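Local coordinates for protein argonaute 5 (Arabidopsis thaliana, PDB 4G0O) that probably anchors and sorts guide small RNAs by their 5' nucleotide through its MID domain, as a plant Argonaute protein of gene regulation, at residues D2-V6 and S41-E45; S18-I23 and V81-D85. All blocks are in the same frame, centred on the assembly; numbering follows the deposited sequence.

Contact 1. Residues D2-V6 and S41-E45; sequences DKKMV and SKGME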
loop_
_atom_site.group_PDB
_atom_site.type_symbol
_atom_site.label_atom_id
_atom_site.label_comp_id
_atom_site.label_asym_id
_atom_site.label_seq_id
_atom_site.Cartn_x
_atom_site.Cartn_y
_atom_site.Cartn_z
ATOM N N ASP A 2 11.665 19.228 -0.890
ATOM C CA ASP A 2 12.471 19.253 -2.107
ATOM C C ASP A 2 12.469 17.924 -2.872
ATOM O O ASP A 2 12.988 17.837 -3.986
ATOM C CB ASP A 2 13.895 19.653 -1.764
ATOM C CG ASP A 2 13.954 20.949 -0.976
ATOM O OD1 ASP A 2 13.003 21.758 -1.093
ATOM O OD2 ASP A 2 14.947 21.150 -0.241
ATOM N N LYS A 3 11.891 16.892 -2.270
ATOM C CA LYS A 3 11.772 15.609 -2.937
ATOM C C LYS A 3 10.535 15.607 -3.832
ATOM O O LYS A 3 9.420 15.837 -3.368
ATOM C CB LYS A 3 11.690 14.491 -1.914
ATOM C CG LYS A 3 12.945 14.318 -1.084
ATOM C CD LYS A 3 12.778 13.121 -0.159
ATOM C CE LYS A 3 13.559 13.297 1.125
ATOM N NZ LYS A 3 13.169 12.245 2.117
ATOM N N LYS A 4 10.732 15.351 -5.120
ATOM C CA LYS A 4 9.637 15.439 -6.086
ATOM C C LYS A 4 9.571 14.192 -6.975
ATOM O O LYS A 4 10.528 13.423 -7.061
ATOM C CB LYS A 4 9.807 16.693 -6.957
ATOM C CG LYS A 4 9.868 18.014 -6.181
ATOM C CD LYS A 4 8.498 18.425 -5.663
ATOM C CE LYS A 4 8.491 19.880 -5.219
ATOM N NZ LYS A 4 9.492 20.116 -4.148
ATOM N N MET A 5 8.432 13.993 -7.626
ATOM C CA MET A 5 8.323 12.980 -8.657
ATOM C C MET A 5 8.652 13.638 -10.004
ATOM O O MET A 5 7.967 14.559 -10.431
ATOM C CB MET A 5 6.908 12.396 -8.676
ATOM C CG MET A 5 6.533 11.670 -7.386
ATOM S SD MET A 5 4.859 11.023 -7.381
ATOM C CE MET A 5 4.684 10.366 -5.721
ATOM N N VAL A 6 9.712 13.187 -10.662
ATOM C CA VAL A 6 10.012 13.672 -12.004
ATOM C C VAL A 6 8.895 13.194 -12.897
ATOM O O VAL A 6 8.339 13.946 -13.698
ATOM C CB VAL A 6 11.315 13.068 -12.543
ATOM C CG1 VAL A 6 11.610 13.615 -13.927
ATOM C CG2 VAL A 6 12.464 13.351 -11.593
ATOM N N SER A 41 -1.447 14.435 -5.849
ATOM C CA SER A 41 -0.970 15.821 -5.791
ATOM C C SER A 41 0.497 15.929 -6.203
ATOM O O SER A 41 0.925 16.968 -6.701
ATOM C CB SER A 41 -1.143 16.410 -4.389
ATOM O OG SER A 41 -0.423 15.642 -3.436
ATOM N N LYS A 42 1.266 14.858 -6.002
ATOM C CA LYS A 42 2.699 14.903 -6.301
ATOM C C LYS A 42 3.041 14.489 -7.733
ATOM O O LYS A 42 4.180 14.664 -8.168
ATOM C CB LYS A 42 3.511 14.099 -5.284
ATOM C CG LYS A 42 3.419 14.644 -3.857
ATOM C CD LYS A 42 4.463 14.023 -2.934
ATOM C CE LYS A 42 5.592 15.015 -2.619
ATOM N NZ LYS A 42 6.561 15.167 -3.737
ATOM N N GLY A 43 2.062 13.957 -8.467
ATOM C CA GLY A 43 2.245 13.714 -9.889
ATOM C C GLY A 43 1.778 12.369 -10.411
ATOM O O GLY A 43 1.790 12.140 -11.624
ATOM N N MET A 44 1.370 11.474 -9.517
ATOM C CA MET A 44 0.887 10.157 -9.944
ATOM C C MET A 44 -0.541 10.252 -10.433
ATOM O O MET A 44 -1.214 11.268 -10.212
ATOM C CB MET A 44 0.954 9.138 -8.808
ATOM C CG MET A 44 2.360 8.822 -8.352
ATOM S SD MET A 44 2.367 7.433 -7.214
ATOM C CE MET A 44 2.242 6.060 -8.378
ATOM N N GLU A 45 -0.982 9.201 -11.117
ATOM C CA GLU A 45 -2.389 9.041 -11.457
ATOM C C GLU A 45 -2.889 7.713 -10.887
ATOM O O GLU A 45 -2.245 6.682 -11.044
ATOM C CB GLU A 45 -2.602 9.089 -12.968
ATOM C CG GLU A 45 -4.035 9.424 -13.337
ATOM C CD GLU A 45 -4.357 9.181 -14.799
ATOM O OE1 GLU A 45 -3.449 9.334 -15.659
ATOM O OE2 GLU A 45 -5.532 8.826 -15.075
HETATM O O HOH W 1 5.393 16.122 -9.784
#
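The carbonyl oxygen of K3 receives the ammonium group of K42, with NZ to O at 3.0 Å. NZ comes in tilted 19° from the carbonyl plane and well bent from the C=O direction. K42 gets there by folding: its chain is bent at both chi3 and chi4 (-77°), which turns the amine back toward the strand. The side chain of K3 itself leads away from 41-45 and touches L126 of helix 118-131. At K4 the same NZ of K42 passes 3.9 Å from CA, while NZ of K4 and NZ of K42 stay 5.8 Å apart. The K42 side chain also touches E122 of helix 118-131, which may offset the nearby like charge. Strand 3-5 pairs antiparallel with strand 135-138, K4 bonding T137 through the backbone, so contact 1 sets the small two-stranded sheet of the chain termini against the C-terminal end of helix 27-42. That helix finishes in a Schellman motif at G43, whose positive phi of 135° lets the chain swing away toward strand 45-46. M5 is the buried residue that fills the junction. Its chain, extended beyond CG, crosses the side chains of K42 and M44 at about right angles. SD lies 3.5 Å from CG of M44, and CE reaches to within 3.9 Å of CB of K42, so the thioether end is packed between the side chains of K42 and M44. Closer to the backbone, CB of M5 rests 3.6 Å from O of K42. A water lies between the carbonyl oxygens of M5 and K42, but its approach to K42 O is too short for the bridge to be certain.

Contact 2. Residues S18-I23 and V81-D85; sequences SFSTRI and VILPD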
loop_
_atom_site.group_PDB
_atom_site.type_symbol
_atom_site.label_atom_id
_atom_site.label_comp_id
_atom_site.label_asym_id
_atom_site.label_seq_id
_atom_site.Cartn_x
_atom_site.Cartn_y
_atom_site.Cartn_z
ATOM N N SER A 18 -5.451 -5.413 5.340
ATOM C CA SER A 18 -5.093 -5.101 6.707
ATOM C C SER A 18 -4.987 -6.349 7.569
ATOM O O SER A 18 -5.932 -7.134 7.669
ATOM C CB SER A 18 -6.113 -4.142 7.315
ATOM O OG SER A 18 -5.898 -4.043 8.705
ATOM N N PHE A 19 -3.831 -6.519 8.195
ATOM C CA PHE A 19 -3.646 -7.568 9.179
ATOM C C PHE A 19 -3.675 -6.993 10.597
ATOM O O PHE A 19 -3.270 -7.645 11.555
ATOM C CB PHE A 19 -2.337 -8.312 8.930
ATOM C CG PHE A 19 -2.222 -8.882 7.537
ATOM C CD1 PHE A 19 -1.351 -8.322 6.608
ATOM C CD2 PHE A 19 -3.004 -9.956 7.150
ATOM C CE1 PHE A 19 -1.248 -8.847 5.333
ATOM C CE2 PHE A 19 -2.916 -10.476 5.872
ATOM C CZ PHE A 19 -2.031 -9.923 4.960
ATOM N N SER A 20 -4.140 -5.761 10.729
ATOM C CA SER A 20 -4.211 -5.138 12.046
ATOM C C SER A 20 -5.571 -5.364 12.671
ATOM O O SER A 20 -6.600 -5.244 12.012
ATOM C CB SER A 20 -3.955 -3.643 11.969
ATOM O OG SER A 20 -4.252 -3.039 13.222
ATOM N N THR A 21 -5.564 -5.679 13.957
ATOM C CA THR A 21 -6.792 -5.912 14.692
ATOM C C THR A 21 -7.218 -4.652 15.454
ATOM O O THR A 21 -8.409 -4.416 15.740
ATOM C CB THR A 21 -6.576 -7.052 15.682
ATOM O OG1 THR A 21 -6.293 -8.261 14.959
ATOM C CG2 THR A 21 -7.798 -7.243 16.538
ATOM N N ARG A 22 -6.228 -3.832 15.761
ATOM C CA ARG A 22 -6.412 -2.743 16.697
ATOM C C ARG A 22 -7.190 -1.573 16.110
ATOM O O ARG A 22 -7.970 -0.924 16.805
ATOM C CB ARG A 22 -5.053 -2.260 17.178
ATOM C CG ARG A 22 -4.987 -2.109 18.664
ATOM C CD ARG A 22 -4.691 -3.437 19.340
ATOM N NE ARG A 22 -3.258 -3.582 19.586
ATOM C CZ ARG A 22 -2.593 -2.928 20.537
ATOM N NH1 ARG A 22 -3.232 -2.078 21.342
ATOM N NH2 ARG A 22 -1.288 -3.121 20.684
ATOM N N ILE A 23 -6.983 -1.304 14.828
ATOM C CA ILE A 23 -7.449 -0.049 14.246
ATOM C C ILE A 23 -8.928 0.002 13.973
ATOM O O ILE A 23 -9.578 -1.026 13.782
ATOM C CB ILE A 23 -6.684 0.310 12.959
ATOM C CG1 ILE A 23 -6.851 -0.795 11.913
ATOM C CG2 ILE A 23 -5.222 0.518 13.281
ATOM C CD1 ILE A 23 -5.956 -0.606 10.688
ATOM N N VAL A 81 -0.345 -2.722 2.047
ATOM C CA VAL A 81 -0.497 -3.656 3.148
ATOM C C VAL A 81 -0.455 -2.968 4.502
ATOM O O VAL A 81 0.520 -2.285 4.826
ATOM C CB VAL A 81 0.574 -4.740 3.115
ATOM C CG1 VAL A 81 0.599 -5.496 4.451
ATOM C CG2 VAL A 81 0.309 -5.676 1.966
ATOM N N ILE A 82 -1.503 -3.145 5.301
ATOM C CA ILE A 82 -1.411 -2.719 6.696
ATOM C C ILE A 82 -0.931 -3.886 7.573
ATOM O O ILE A 82 -1.623 -4.890 7.736
ATOM C CB ILE A 82 -2.733 -2.112 7.225
ATOM C CG1 ILE A 82 -3.120 -0.863 6.421
ATOM C CG2 ILE A 82 -2.598 -1.710 8.687
ATOM C CD1 ILE A 82 -4.540 -0.378 6.732
ATOM N N LEU A 83 0.256 -3.718 8.141
ATOM C CA LEU A 83 0.949 -4.763 8.901
ATOM C C LEU A 83 0.249 -5.141 10.198
ATOM O O LEU A 83 -0.483 -4.343 10.777
ATOM C CB LEU A 83 2.377 -4.299 9.249
ATOM C CG LEU A 83 3.312 -4.038 8.071
ATOM C CD1 LEU A 83 4.537 -3.234 8.521
ATOM C CD2 LEU A 83 3.700 -5.380 7.434
ATOM N N PRO A 84 0.498 -6.364 10.678
ATOM C CA PRO A 84 -0.046 -6.783 11.973
ATOM C C PRO A 84 0.341 -5.806 13.079
ATOM O O PRO A 84 1.275 -5.013 12.900
ATOM C CB PRO A 84 0.632 -8.134 12.201
ATOM C CG PRO A 84 0.839 -8.654 10.845
ATOM C CD PRO A 84 1.226 -7.458 10.013
ATOM N N ASP A 85 -0.369 -5.846 14.199
ATOM C CA ASP A 85 -0.050 -4.945 15.299
ATOM C C ASP A 85 1.290 -5.294 15.933
ATOM O O ASP A 85 2.020 -4.411 16.361
ATOM C CB ASP A 85 -1.165 -4.945 16.346
ATOM C CG ASP A 85 -2.500 -4.505 15.768
ATOM O OD1 ASP A 85 -3.507 -5.211 15.998
ATOM O OD2 ASP A 85 -2.542 -3.465 15.067
HETATM O O HOH W 2 -2.395 -7.741 14.369
HETATM O O HOH W 3 -3.961 -8.298 16.539
HETATM O O HOH W 4 -3.370 -6.552 18.588
#
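OD1 of D85 collects donors from the loop across from it: the amide N of T21 binds it at 2.9 Å, and the N of R22 adds a weak bond at 3.1 Å. Waters also donate to OD1, among them one shared with OG1 of T21 and one bonded weakly to NE of R22; a third, which bridges F19 O and D85 N, reaches it only weakly. The second carboxylate oxygen, OD2, takes the hydroxyl of S20, OG to OD2 at 2.6 Å. Both S20 OG and T21 N arrive on syn sides, from somewhat out of the carboxylate plane. The R22 guanidinium stands 81° to that plane, and its NE makes only a long salt bridge to OD1.

Behind this polar knot, strands 7-18 and 78-82 run parallel as they leave the central sheet. The pairing ends with F19 N to O of I82, 2.8 Å and almost straight at 175°, and OG of S18, held anti to its own N (chi1 169°), accepts from S20 N in an ST turn. The F19 ring turns an edge to CG1 of V81, 3.9 Å from CE1, and packs against helices 62-72 and 90-101, while its CB meets CG of P84 at 3.7 Å. I23 and I82 approach tip to tip through CD1 and CG2.

By analogy with other Argonaute MID domains, P84 and D85 open the nucleotide specificity loop. With both carboxylate oxygens occupied by 18-23, the start of that loop is tied to its neighbour, and the clustered N-H groups would probably stabilise D85 as the anion.

Overall arrangement
The two contacts lie on opposite sides of the chain's centre, 28 Å apart between centres, and share no touching atoms. Each is partly buried, but contact 2 lies nearer the middle of the chain and covers more surface, with most of its touching residues buried. Both involve chain next to strand 7-18: contact 1 has the short strand preceding it, and contact 2 the loop following it. Helix 27-42 spans between them, since it begins after 18-23 and ends in 41-45. Contact 1 depends on a methionine wedge and a lysine bonded to a backbone carbonyl; contact 2 extends the parallel sheet and binds a carboxylate to backbone amides and a hydroxyl.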